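Local coordinates for protein tryptophane-5-halogenase (Microbispora sp. ATCC PTA-5024, PDB 5UAO) that chlorinates a tryptophan of the lanthipeptide NAI-107 at the indole 5-position during its biosynthesis, working as an FAD-bound flavoenzyme, at residues His224-Val229 with Ser375-Pro380; Val156-Gly161 with Gln505-Asp510; Ala439-Arg444 with Gly464-Leu469; Gly282-Ile287 with Arg315-Val320; Met78-His83 with Ser528-Arg533. All blocks are in the same frame, centred on the assembly; numbering follows the deposited sequence.

Contact 1. Residues His224-Val229 with Ser375-Pro380; sequences HYDFYV and SSRRDP
A single salt bridge joins D226 to R377. R377 NH2 donates to D226 OD1 at 3.0 Å, and the N-H...O angle of 166° makes the bond nearly straight. The oxygen lies close to the guanidinium plane, at its edge. From the other side the fit is less regular. The nitrogen meets OD1 from above the carboxylate plane, and the two planes stand 64° apart. This is therefore a one-atom bridge, not a flat two-pronged pair. R377 reaches D226 because its chain is extended from CG to NE.

Further hydrogen bonds set the two ends. D226 OD2 accepts from the backbone N of R30, so both carboxylate oxygens are used, and the backbone N of D226 bonds to T31 OG1. Y228 OH accepts from Y225 N at 3.0 Å, tying the approach to the strand. In the other segment, S376 OG bonds to D379 OD2 at 3.2 Å. The same loop reaches the second subunit, where D379 pairs with R477 of that chain.

The contact is a surface salt bridge. It links the loop between helices 358-372 and 383-406 to the start of strand 227-230, in the mixed sheet that also holds strand 31-35, consistent with the FAD-binding fold of flavin-dependent halogenases.

Contact 2. Residues Val156-Gly161 with Gln505-Asp510; sequences VYRGEG and QSEALD
R158 and E507 cross at about a right angle and form a salt bridge through R158 NH1 and E507 OE2. OE2 is modelled too close to R158 CZ, so its exact place is doubtful. As modelled, the carboxylate lies over one guanidinium face, toward the rim, and the two planes are far from parallel. E507 stretches out from the helix, extended beyond CG, while the R158 chain bends at chi3 (-50°) to meet it.

Deeper in, V156 and A508 point at each other. V156 CB and A508 CB are 3.9 Å apart, and V156 CG2 is equally near that methyl. W101 and V154 also pack on A508. R158 additionally touches L503 and H163.

A more exposed charged pair thus lies beside a small apolar contact. It is helix-on-strand packing, with helix 505-514 set against strand 156-159 of the two-stranded antiparallel hairpin 156-165.

Contact 3. Residues Ala439-Arg444 with Gly464-Leu469; sequences APLTGR and GVDTLL
D466 OD2 is gripped by two donors of T442, its backbone N and its hydroxyl OG1, each at 2.7 Å. The backbone N-H uses the syn lone pair at an angle of 161°. The hydroxyl comes from the anti side, 26° out of the carboxylate plane. T442 OG1 can do this because it lies between its own backbone N and carbonyl carbon (chi1 47°). The other oxygen, D466 OD1, accepts from L441 N at 2.6 Å on its syn side. Three bonds therefore hold the buried carboxylate and fix its rotation.

Apolar groups pack round it. P440, which follows a cis peptide, puts CB 3.4 Å from D466 OD2. L441 CB lies beside OD1, and F435 also touches D466. The amides and hydroxyl would be expected to stabilise the charged carboxylate.

A helix aspartate thus binds the backbone N-H groups of L441 and T442 at the start of the 3-10 segment 441-443. It joins the loop after helix 429-437 to the middle of helix 461-471.

Contact 4. Residues Gly282-Ile287 with Arg315-Val320; sequences GWCWTI and RRFPGV
Strand 282-288 belongs to the seven-stranded mixed sheet, and the contact covers one side of it with the end of helix 306-316. F317 is the first residue to leave the helix, and its side chain starts toward the strand.

C284 and T286, two apart on the strand, both face this ring. C284 SG lies 3.7 Å from F317 CE2. The sulfur is 4.6 Å from the ring centroid and 48° off the ring normal, so it approaches obliquely. C284 CB is 3.9 Å from the same F317 CE2. SG turns anti to the backbone nitrogen of its own residue (chi1 -172°), which carries the sulfur out to F317 CE2. T286 OG1 is a looser neighbour, 4.2 Å from F317 CE1, and it too approaches obliquely.

Other groups pack round the ring. R316 CG packs over one face of F317, 3.5 Å above its plane and toward the rim. R316 then carries its guanidinium on to a salt bridge with E108. L295 of the neighbouring strand touches F317, and M313 of the helix touches C284. After F317 the chain makes a type II turn to V320, closed by V320 N to F317 O.

W285 points away from the helix, and FAD touches it. The contact is thus a cysteine sulfur-aromatic pair in helix-on-sheet packing, on the side of the sheet facing away from the flavin pocket.

Contact 5. Residues Met78-His83 with Ser528-Arg533; sequences MVMFLH and SWAGER
M80 and V79 of helix 76-85 pack against W529 and A530 of a type I turn, S528 to G531, which leads into the C-terminal helix 532-538. M80 crosses W529 obliquely and touches A530. Its CG is 3.7 Å from A530 CB, and its SD is 3.7 Å from A530 CA. The chain then bends at chi3 (-75°), which carries CE back to 4.1 Å from W529 CZ3. V79 meets the same six-membered ring, with its CB 3.9 Å from W529 CH2. Both approach the indole obliquely.

The next layer sets the tryptophan. A530 CB sits over the centre of the W529 ring, 3.6 Å above its plane, so the turn packs on itself. W529 NE1 donates to M167 O, on the pyrrole side of the indole, away from CZ3 and CH2. L522 of helix 517-524 touches both W529 and A530, and P171 touches W529.

Further out are side-chain to backbone hydrogen bonds. A530 O accepts from H84 NE2, a polar tie between the turn and helix 76-85. S528 OG, which also bonds to L522 O, forms an ST turn by accepting from A530 N at 3.0 Å with an angle of 162°.

Contact 3 and contact 4 are buried, contact 2 and contact 5 only partly so, and contact 1 lies at the surface. The chemistry follows only in part. Contact 1 is all charge, and contact 2 adds a charged pair to a small apolar patch. Contact 3 is buried yet polar, with every carboxylate oxygen used. Contact 4 and contact 5 rest on sulfur and aromatic packing. No two contacts use the same helix or strand. Contact 2 and contact 5 each bring the C-terminal part of the chain back onto earlier elements, and contact 5 spans the longest stretch of chain. Contact 1 and contact 4 lie on opposite sides of the chain's centre, about 46 Å apart between centres.

Contact 1. Residues His224-Val229 with Ser375-Pro380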
# COMPACT_ATOMS: atom_id res chain seq x y z
N HIS A 224 -7.86 -32.32 21.47
CA HIS A 224 -7.59 -32.37 20.05
C HIS A 224 -8.54 -31.46 19.36
O HIS A 224 -9.76 -31.58 19.59
CB HIS A 224 -7.82 -33.78 19.44
CG HIS A 224 -7.70 -33.80 17.93
ND1 HIS A 224 -6.50 -34.01 17.28
CD2 HIS A 224 -8.62 -33.56 16.96
CE1 HIS A 224 -6.69 -33.95 15.97
NE2 HIS A 224 -7.96 -33.67 15.75
N TYR A 225 -8.04 -30.67 18.41
CA TYR A 225 -8.89 -29.77 17.58
C TYR A 225 -8.37 -29.80 16.16
O TYR A 225 -7.19 -30.13 15.90
CB TYR A 225 -8.94 -28.29 18.11
CG TYR A 225 -9.34 -28.20 19.57
CD1 TYR A 225 -10.67 -28.38 19.96
CD2 TYR A 225 -8.39 -28.07 20.56
CE1 TYR A 225 -11.03 -28.41 21.29
CE2 TYR A 225 -8.74 -28.08 21.89
CZ TYR A 225 -10.07 -28.23 22.23
OH TYR A 225 -10.34 -28.23 23.54
N ASP A 226 -9.20 -29.42 15.22
CA ASP A 226 -8.75 -29.38 13.82
C ASP A 226 -7.80 -28.21 13.56
O ASP A 226 -6.90 -28.32 12.76
CB ASP A 226 -9.94 -29.33 12.85
CG ASP A 226 -10.84 -30.60 12.93
OD1 ASP A 226 -10.31 -31.74 13.06
OD2 ASP A 226 -12.07 -30.42 12.83
N PHE A 227 -7.98 -27.12 14.29
CA PHE A 227 -7.12 -25.95 14.18
C PHE A 227 -6.92 -25.37 15.57
O PHE A 227 -7.84 -25.35 16.37
CB PHE A 227 -7.75 -24.88 13.26
CG PHE A 227 -6.77 -23.83 12.79
CD1 PHE A 227 -5.99 -24.04 11.63
CD2 PHE A 227 -6.60 -22.67 13.50
CE1 PHE A 227 -5.09 -23.08 11.18
CE2 PHE A 227 -5.71 -21.68 13.06
CZ PHE A 227 -4.93 -21.91 11.91
N TYR A 228 -5.73 -24.83 15.82
CA TYR A 228 -5.42 -24.20 17.11
C TYR A 228 -5.08 -22.71 16.95
O TYR A 228 -4.24 -22.35 16.10
CB TYR A 228 -4.19 -24.90 17.74
CG TYR A 228 -4.37 -26.40 17.89
CD1 TYR A 228 -4.19 -27.24 16.80
CD2 TYR A 228 -4.78 -26.94 19.09
CE1 TYR A 228 -4.42 -28.58 16.93
CE2 TYR A 228 -5.03 -28.30 19.21
CZ TYR A 228 -4.83 -29.11 18.17
OH TYR A 228 -5.07 -30.51 18.32
N VAL A 229 -5.59 -21.89 17.85
CA VAL A 229 -5.15 -20.48 17.90
C VAL A 229 -4.26 -20.34 19.18
O VAL A 229 -4.67 -20.72 20.29
CB VAL A 229 -6.33 -19.49 17.91
CG1 VAL A 229 -5.84 -18.07 17.70
CG2 VAL A 229 -7.37 -19.76 16.83
N SER A 375 -11.66 -24.21 4.93
CA SER A 375 -12.81 -25.05 5.22
C SER A 375 -12.41 -26.48 5.48
O SER A 375 -13.17 -27.22 6.07
CB SER A 375 -13.72 -25.14 4.01
OG SER A 375 -14.05 -23.86 3.56
N SER A 376 -11.23 -26.88 4.99
CA SER A 376 -10.83 -28.27 5.05
C SER A 376 -9.30 -28.42 4.90
O SER A 376 -8.63 -27.52 4.38
CB SER A 376 -11.56 -29.10 3.96
OG SER A 376 -10.83 -29.11 2.75
N ARG A 377 -8.77 -29.56 5.35
CA ARG A 377 -7.31 -29.78 5.33
C ARG A 377 -6.79 -29.96 3.89
O ARG A 377 -5.60 -29.84 3.64
CB ARG A 377 -6.90 -30.90 6.30
CG ARG A 377 -7.66 -30.83 7.64
CD ARG A 377 -7.17 -31.74 8.77
NE ARG A 377 -8.27 -32.01 9.72
CZ ARG A 377 -9.17 -32.99 9.56
NH1 ARG A 377 -9.09 -33.83 8.52
NH2 ARG A 377 -10.13 -33.16 10.45
N ARG A 378 -7.68 -30.21 2.95
CA ARG A 378 -7.28 -30.29 1.53
C ARG A 378 -7.02 -28.88 0.89
O ARG A 378 -6.01 -28.69 0.22
CB ARG A 378 -8.29 -31.16 0.75
CG ARG A 378 -8.27 -32.64 1.19
CD ARG A 378 -9.53 -33.44 0.86
NE ARG A 378 -10.75 -32.66 1.12
CZ ARG A 378 -11.59 -32.16 0.20
NH1 ARG A 378 -11.41 -32.39 -1.10
NH2 ARG A 378 -12.65 -31.45 0.58
N ASP A 379 -7.91 -27.90 1.13
CA ASP A 379 -7.78 -26.51 0.63
C ASP A 379 -6.34 -25.89 0.69
O ASP A 379 -5.53 -26.19 1.57
CB ASP A 379 -8.77 -25.61 1.41
CG ASP A 379 -10.23 -25.70 0.89
OD1 ASP A 379 -10.48 -25.24 -0.25
OD2 ASP A 379 -11.15 -26.16 1.63
N PRO A 380 -6.00 -24.98 -0.25
CA PRO A 380 -4.66 -24.29 -0.16
C PRO A 380 -4.48 -23.44 1.13
O PRO A 380 -5.43 -22.84 1.62
CB PRO A 380 -4.62 -23.39 -1.41
CG PRO A 380 -6.00 -23.45 -2.01
CD PRO A 380 -6.71 -24.68 -1.50

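Contact 2. Residues Val156-Gly161 with Gln505-Asp510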
# COMPACT_ATOMS: atom_id res chain seq x y z
N VAL A 156 -20.13 17.01 22.50
CA VAL A 156 -21.51 16.64 22.82
C VAL A 156 -22.06 17.92 23.45
O VAL A 156 -21.33 18.62 24.17
CB VAL A 156 -21.61 15.46 23.79
CG1 VAL A 156 -23.10 15.07 24.03
CG2 VAL A 156 -20.85 14.25 23.27
N TYR A 157 -23.33 18.21 23.16
CA TYR A 157 -23.91 19.54 23.47
C TYR A 157 -25.35 19.39 23.90
O TYR A 157 -26.11 18.61 23.32
CB TYR A 157 -23.88 20.40 22.23
CG TYR A 157 -22.47 20.56 21.67
CD1 TYR A 157 -21.94 19.62 20.77
CD2 TYR A 157 -21.65 21.63 22.07
CE1 TYR A 157 -20.64 19.76 20.28
CE2 TYR A 157 -20.34 21.77 21.58
CZ TYR A 157 -19.84 20.82 20.72
OH TYR A 157 -18.57 20.97 20.23
N ARG A 158 -25.73 20.08 24.96
CA ARG A 158 -27.14 20.15 25.28
C ARG A 158 -27.78 20.94 24.13
O ARG A 158 -27.36 22.04 23.84
CB ARG A 158 -27.39 20.77 26.62
CG ARG A 158 -27.79 19.75 27.68
CD ARG A 158 -27.74 20.33 29.07
NE ARG A 158 -26.46 21.02 29.35
CZ ARG A 158 -25.85 21.04 30.54
NH1 ARG A 158 -26.38 20.43 31.59
NH2 ARG A 158 -24.69 21.67 30.68
N GLY A 159 -28.70 20.29 23.43
CA GLY A 159 -29.49 20.93 22.39
C GLY A 159 -30.85 21.22 22.98
O GLY A 159 -31.16 20.76 24.09
N GLU A 160 -31.65 21.99 22.26
CA GLU A 160 -33.01 22.29 22.70
C GLU A 160 -33.83 20.99 22.84
O GLU A 160 -34.08 20.29 21.86
CB GLU A 160 -33.71 23.26 21.74
CG GLU A 160 -34.85 24.04 22.38
CD GLU A 160 -34.36 25.04 23.41
OE1 GLU A 160 -33.78 24.61 24.43
OE2 GLU A 160 -34.56 26.26 23.21
N GLY A 161 -34.18 20.66 24.08
CA GLY A 161 -34.88 19.42 24.38
C GLY A 161 -34.12 18.20 23.93
O GLY A 161 -34.68 17.31 23.27
N GLN A 505 -16.76 15.44 30.01
CA GLN A 505 -17.03 14.04 29.58
C GLN A 505 -18.09 13.35 30.45
O GLN A 505 -18.92 12.56 29.96
CB GLN A 505 -15.71 13.23 29.51
CG GLN A 505 -15.95 11.78 29.36
CD GLN A 505 -14.72 10.89 29.08
OE1 GLN A 505 -13.54 11.19 29.40
NE2 GLN A 505 -15.03 9.78 28.58
N SER A 506 -18.04 13.59 31.74
CA SER A 506 -18.76 12.77 32.65
C SER A 506 -20.32 12.96 32.37
O SER A 506 -21.09 11.95 32.30
CB SER A 506 -18.38 13.14 34.09
OG SER A 506 -19.13 12.31 34.98
N GLU A 507 -20.72 14.20 32.09
CA GLU A 507 -22.13 14.52 31.73
C GLU A 507 -22.55 13.84 30.40
O GLU A 507 -23.65 13.29 30.26
CB GLU A 507 -22.32 16.03 31.59
CG GLU A 507 -23.81 16.43 31.51
CD GLU A 507 -24.05 17.93 31.47
OE1 GLU A 507 -23.16 18.71 31.92
OE2 GLU A 507 -25.14 18.35 30.96
N ALA A 508 -21.63 13.86 29.45
CA ALA A 508 -21.88 13.26 28.17
C ALA A 508 -22.01 11.74 28.20
O ALA A 508 -22.85 11.19 27.48
CB ALA A 508 -20.81 13.70 27.18
N LEU A 509 -21.19 11.05 29.02
CA LEU A 509 -21.31 9.61 29.19
C LEU A 509 -22.69 9.26 29.80
O LEU A 509 -23.30 8.28 29.42
CB LEU A 509 -20.22 9.02 30.11
CG LEU A 509 -18.82 9.02 29.56
CD1 LEU A 509 -17.87 8.51 30.62
CD2 LEU A 509 -18.79 8.09 28.34
N ASP A 510 -23.15 10.09 30.72
CA ASP A 510 -24.49 9.97 31.30
C ASP A 510 -25.62 10.12 30.27
O ASP A 510 -26.58 9.37 30.35
CB ASP A 510 -24.70 10.95 32.44
CG ASP A 510 -23.84 10.61 33.67
OD1 ASP A 510 -23.33 9.46 33.81
OD2 ASP A 510 -23.65 11.54 34.46

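Contact 3. Residues Ala439-Arg444 with Gly464-Leu469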
# COMPACT_ATOMS: atom_id res chain seq x y z
N ALA A 439 8.36 20.00 5.76
CA ALA A 439 7.36 19.49 6.71
C ALA A 439 6.11 20.40 6.76
O ALA A 439 6.20 21.60 6.55
CB ALA A 439 7.99 19.40 8.10
N PRO A 440 4.94 19.84 7.01
CA PRO A 440 4.61 18.45 7.28
C PRO A 440 4.50 17.67 5.98
O PRO A 440 4.13 18.23 4.93
CB PRO A 440 3.21 18.56 7.88
CG PRO A 440 2.61 19.76 7.26
CD PRO A 440 3.74 20.69 6.97
N LEU A 441 4.74 16.37 6.07
CA LEU A 441 4.63 15.51 4.92
C LEU A 441 3.25 15.50 4.41
O LEU A 441 3.02 15.37 3.19
CB LEU A 441 5.03 14.08 5.30
CG LEU A 441 6.51 13.85 5.62
CD1 LEU A 441 6.68 12.54 6.40
CD2 LEU A 441 7.31 13.87 4.34
N THR A 442 2.27 15.62 5.30
CA THR A 442 0.87 15.71 4.86
C THR A 442 0.58 17.01 4.05
O THR A 442 -0.46 17.06 3.42
CB THR A 442 -0.13 15.68 6.05
OG1 THR A 442 0.29 16.57 7.12
CG2 THR A 442 -0.21 14.25 6.56
N GLY A 443 1.49 17.99 4.04
CA GLY A 443 1.36 19.19 3.20
C GLY A 443 2.06 19.08 1.86
O GLY A 443 1.94 19.97 1.02
N ARG A 444 2.79 17.98 1.63
CA ARG A 444 3.46 17.79 0.33
C ARG A 444 2.51 17.52 -0.77
O ARG A 444 1.29 17.31 -0.54
CB ARG A 444 4.44 16.63 0.39
CG ARG A 444 5.61 17.03 1.19
CD ARG A 444 6.60 17.87 0.39
NE ARG A 444 7.70 17.76 1.26
CZ ARG A 444 8.84 17.13 1.05
NH1 ARG A 444 9.63 17.05 2.11
NH2 ARG A 444 9.24 16.70 -0.14
N GLY A 464 0.16 10.92 11.77
CA GLY A 464 0.69 10.57 13.06
C GLY A 464 2.18 10.85 13.13
O GLY A 464 2.71 11.36 14.13
N VAL A 465 2.87 10.50 12.06
CA VAL A 465 4.34 10.78 11.96
C VAL A 465 4.59 12.29 12.02
O VAL A 465 5.44 12.76 12.80
CB VAL A 465 4.95 10.19 10.68
CG1 VAL A 465 6.44 10.56 10.56
CG2 VAL A 465 4.80 8.65 10.69
N ASP A 466 3.85 13.05 11.24
CA ASP A 466 3.97 14.52 11.26
C ASP A 466 3.73 15.09 12.68
O ASP A 466 4.44 15.98 13.13
CB ASP A 466 2.96 15.12 10.33
CG ASP A 466 3.43 15.19 8.82
OD1 ASP A 466 4.65 15.23 8.45
OD2 ASP A 466 2.49 15.29 8.00
N THR A 467 2.75 14.58 13.39
CA THR A 467 2.39 15.18 14.67
C THR A 467 3.49 14.94 15.68
O THR A 467 3.87 15.86 16.39
CB THR A 467 1.03 14.68 15.19
OG1 THR A 467 0.03 14.96 14.21
CG2 THR A 467 0.65 15.29 16.51
N LEU A 468 4.03 13.73 15.70
CA LEU A 468 5.07 13.36 16.63
C LEU A 468 6.34 14.14 16.34
O LEU A 468 6.97 14.62 17.25
CB LEU A 468 5.39 11.83 16.62
CG LEU A 468 4.63 11.12 17.72
CD1 LEU A 468 5.07 11.52 19.15
CD2 LEU A 468 3.15 11.35 17.57
N LEU A 469 6.66 14.32 15.06
CA LEU A 469 7.93 14.97 14.72
C LEU A 469 7.85 16.53 14.97
O LEU A 469 8.71 17.13 15.59
CB LEU A 469 8.28 14.62 13.28
CG LEU A 469 8.74 13.19 12.99
CD1 LEU A 469 8.98 13.09 11.47
CD2 LEU A 469 10.04 12.95 13.67

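Contact 4. Residues Gly282-Ile287 with Arg315-Val320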
# COMPACT_ATOMS: atom_id res chain seq x y z
N GLY A 282 11.93 6.31 31.17
CA GLY A 282 10.81 5.80 30.38
C GLY A 282 9.67 6.78 30.40
O GLY A 282 9.91 8.00 30.29
N TRP A 283 8.45 6.28 30.57
CA TRP A 283 7.30 7.19 30.51
C TRP A 283 6.13 6.55 31.23
O TRP A 283 6.10 5.32 31.43
CB TRP A 283 6.94 7.49 29.00
CG TRP A 283 6.45 6.25 28.24
CD1 TRP A 283 7.22 5.27 27.71
CD2 TRP A 283 5.09 5.82 28.06
NE1 TRP A 283 6.43 4.27 27.17
CE2 TRP A 283 5.12 4.60 27.36
CE3 TRP A 283 3.83 6.42 28.34
CZ2 TRP A 283 3.96 3.92 26.99
CZ3 TRP A 283 2.68 5.75 27.95
CH2 TRP A 283 2.75 4.52 27.27
N CYS A 284 5.10 7.35 31.53
CA CYS A 284 4.00 6.88 32.32
C CYS A 284 2.67 7.20 31.63
O CYS A 284 2.47 8.30 31.17
CB CYS A 284 4.05 7.50 33.75
SG CYS A 284 2.84 6.80 34.90
N TRP A 285 1.80 6.21 31.52
CA TRP A 285 0.44 6.43 30.96
C TRP A 285 -0.50 6.81 32.05
O TRP A 285 -0.32 6.38 33.20
CB TRP A 285 -0.09 5.19 30.23
CG TRP A 285 -0.60 4.02 31.05
CD1 TRP A 285 -1.78 3.94 31.75
CD2 TRP A 285 0.01 2.75 31.17
NE1 TRP A 285 -1.91 2.69 32.32
CE2 TRP A 285 -0.83 1.93 31.93
CE3 TRP A 285 1.19 2.22 30.71
CZ2 TRP A 285 -0.52 0.60 32.24
CZ3 TRP A 285 1.49 0.87 31.00
CH2 TRP A 285 0.69 0.12 31.78
N THR A 286 -1.55 7.54 31.65
CA THR A 286 -2.70 7.83 32.48
C THR A 286 -3.94 7.57 31.63
O THR A 286 -4.18 8.28 30.63
CB THR A 286 -2.73 9.30 32.96
OG1 THR A 286 -1.57 9.63 33.73
CG2 THR A 286 -3.95 9.52 33.87
N ILE A 287 -4.69 6.54 32.02
CA ILE A 287 -5.87 6.06 31.31
C ILE A 287 -7.08 6.22 32.27
O ILE A 287 -7.19 5.43 33.23
CB ILE A 287 -5.68 4.58 30.84
CG1 ILE A 287 -4.62 4.53 29.73
CG2 ILE A 287 -6.99 3.98 30.39
CD1 ILE A 287 -4.15 3.14 29.39
N ARG A 315 6.49 10.15 43.40
CA ARG A 315 6.83 11.56 43.39
C ARG A 315 6.07 12.34 42.35
O ARG A 315 5.63 13.47 42.61
CB ARG A 315 8.34 11.79 43.22
CG ARG A 315 9.15 11.42 44.48
CD ARG A 315 10.63 11.86 44.40
NE ARG A 315 11.36 11.26 43.26
CZ ARG A 315 11.91 10.03 43.27
NH1 ARG A 315 11.84 9.29 44.34
NH2 ARG A 315 12.57 9.57 42.22
N ARG A 316 5.97 11.78 41.12
CA ARG A 316 5.43 12.51 40.02
C ARG A 316 3.86 12.60 40.12
O ARG A 316 3.27 13.55 39.63
CB ARG A 316 5.87 11.88 38.69
CG ARG A 316 5.33 12.58 37.47
CD ARG A 316 5.91 13.99 37.28
NE ARG A 316 5.31 14.63 36.10
CZ ARG A 316 4.03 15.03 36.00
NH1 ARG A 316 3.14 14.85 36.99
NH2 ARG A 316 3.60 15.62 34.89
N PHE A 317 3.26 11.58 40.71
CA PHE A 317 1.80 11.38 40.77
C PHE A 317 1.41 11.04 42.22
O PHE A 317 0.97 9.93 42.54
CB PHE A 317 1.35 10.27 39.85
CG PHE A 317 1.67 10.51 38.40
CD1 PHE A 317 0.89 11.36 37.63
CD2 PHE A 317 2.78 9.91 37.81
CE1 PHE A 317 1.17 11.60 36.27
CE2 PHE A 317 3.04 10.12 36.42
CZ PHE A 317 2.24 10.97 35.67
N PRO A 318 1.53 12.03 43.10
CA PRO A 318 1.35 11.76 44.54
C PRO A 318 -0.01 11.21 44.83
O PRO A 318 -1.01 11.69 44.30
CB PRO A 318 1.49 13.16 45.16
CG PRO A 318 2.37 13.89 44.22
CD PRO A 318 1.83 13.46 42.87
N GLY A 319 -0.03 10.16 45.61
CA GLY A 319 -1.25 9.44 45.95
C GLY A 319 -1.45 8.17 45.19
O GLY A 319 -2.39 7.45 45.45
N VAL A 320 -0.59 7.91 44.20
CA VAL A 320 -0.83 6.78 43.28
C VAL A 320 -0.62 5.50 44.09
O VAL A 320 0.25 5.46 44.93
CB VAL A 320 0.11 6.84 42.05
CG1 VAL A 320 1.58 6.64 42.44
CG2 VAL A 320 -0.29 5.82 40.99

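Contact 5. Residues Met78-His83 with Ser528-Arg533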
# COMPACT_ATOMS: atom_id res chain seq x y z
N MET A 78 -11.14 0.10 16.72
CA MET A 78 -11.59 -0.90 17.66
C MET A 78 -13.06 -0.74 17.97
O MET A 78 -13.76 -1.73 18.31
CB MET A 78 -10.78 -0.87 18.94
CG MET A 78 -10.77 -2.17 19.67
SD MET A 78 -10.00 -3.51 18.74
CE MET A 78 -10.40 -4.92 19.75
N VAL A 79 -13.54 0.49 17.94
CA VAL A 79 -14.99 0.71 18.13
C VAL A 79 -15.87 -0.00 17.10
O VAL A 79 -16.88 -0.67 17.48
CB VAL A 79 -15.31 2.22 18.12
CG1 VAL A 79 -16.81 2.45 18.29
CG2 VAL A 79 -14.53 2.91 19.27
N MET A 80 -15.50 0.10 15.82
CA MET A 80 -16.13 -0.68 14.78
C MET A 80 -15.98 -2.16 14.87
O MET A 80 -16.94 -2.93 14.62
CB MET A 80 -15.71 -0.18 13.41
CG MET A 80 -16.23 1.21 13.11
SD MET A 80 -15.90 1.68 11.41
CE MET A 80 -14.16 2.01 11.55
N PHE A 81 -14.77 -2.62 15.17
CA PHE A 81 -14.56 -4.04 15.41
C PHE A 81 -15.47 -4.63 16.47
O PHE A 81 -16.18 -5.63 16.25
CB PHE A 81 -13.07 -4.28 15.74
CG PHE A 81 -12.71 -5.72 15.89
CD1 PHE A 81 -12.34 -6.46 14.81
CD2 PHE A 81 -12.69 -6.29 17.13
CE1 PHE A 81 -12.05 -7.82 14.96
CE2 PHE A 81 -12.41 -7.61 17.29
CZ PHE A 81 -12.06 -8.39 16.21
N LEU A 82 -15.54 -3.97 17.62
CA LEU A 82 -16.36 -4.48 18.68
C LEU A 82 -17.82 -4.55 18.25
O LEU A 82 -18.48 -5.59 18.43
CB LEU A 82 -16.21 -3.67 19.99
CG LEU A 82 -14.82 -3.73 20.67
CD1 LEU A 82 -14.67 -2.61 21.69
CD2 LEU A 82 -14.54 -5.11 21.29
N HIS A 83 -18.34 -3.44 17.75
CA HIS A 83 -19.74 -3.37 17.55
C HIS A 83 -20.21 -4.02 16.21
O HIS A 83 -21.30 -4.65 16.19
CB HIS A 83 -20.27 -1.97 17.73
CG HIS A 83 -20.00 -1.37 19.09
ND1 HIS A 83 -20.35 -2.00 20.27
CD2 HIS A 83 -19.34 -0.24 19.44
CE1 HIS A 83 -19.92 -1.26 21.29
NE2 HIS A 83 -19.33 -0.17 20.81
N SER A 528 -21.76 8.72 9.40
CA SER A 528 -20.91 8.48 10.59
C SER A 528 -19.60 7.83 10.19
O SER A 528 -19.56 6.95 9.33
CB SER A 528 -21.63 7.65 11.61
OG SER A 528 -20.76 7.12 12.59
N TRP A 529 -18.53 8.22 10.85
CA TRP A 529 -17.25 7.56 10.62
C TRP A 529 -17.31 6.07 10.99
O TRP A 529 -16.52 5.30 10.50
CB TRP A 529 -16.13 8.26 11.37
CG TRP A 529 -16.19 8.05 12.86
CD1 TRP A 529 -16.78 8.86 13.74
CD2 TRP A 529 -15.62 6.97 13.62
NE1 TRP A 529 -16.61 8.39 15.02
CE2 TRP A 529 -15.94 7.20 14.98
CE3 TRP A 529 -14.85 5.85 13.29
CZ2 TRP A 529 -15.58 6.31 16.02
CZ3 TRP A 529 -14.42 4.95 14.37
CH2 TRP A 529 -14.77 5.22 15.71
N ALA A 530 -18.27 5.65 11.81
CA ALA A 530 -18.34 4.26 12.32
C ALA A 530 -19.65 3.60 11.86
O ALA A 530 -20.07 2.57 12.44
CB ALA A 530 -18.26 4.25 13.84
N GLY A 531 -20.31 4.21 10.86
CA GLY A 531 -21.55 3.69 10.35
C GLY A 531 -21.43 2.43 9.50
O GLY A 531 -20.36 2.02 9.04
N GLU A 532 -22.59 1.81 9.34
CA GLU A 532 -22.79 0.57 8.59
C GLU A 532 -22.05 0.57 7.28
O GLU A 532 -21.35 -0.36 6.95
CB GLU A 532 -24.29 0.43 8.33
CG GLU A 532 -24.81 -0.98 8.47
CD GLU A 532 -26.18 -1.14 7.86
OE1 GLU A 532 -27.01 -0.20 8.00
OE2 GLU A 532 -26.41 -2.20 7.23
N ARG A 533 -22.17 1.67 6.57
CA ARG A 533 -21.68 1.78 5.20
C ARG A 533 -20.14 1.78 5.20
O ARG A 533 -19.50 1.03 4.45
CB ARG A 533 -22.23 3.10 4.62
CG ARG A 533 -22.40 3.15 3.10
CD ARG A 533 -22.80 4.55 2.60
NE ARG A 533 -22.10 5.64 3.29
CZ ARG A 533 -20.77 5.83 3.27
NH1 ARG A 533 -19.97 5.00 2.60
NH2 ARG A 533 -20.23 6.85 3.93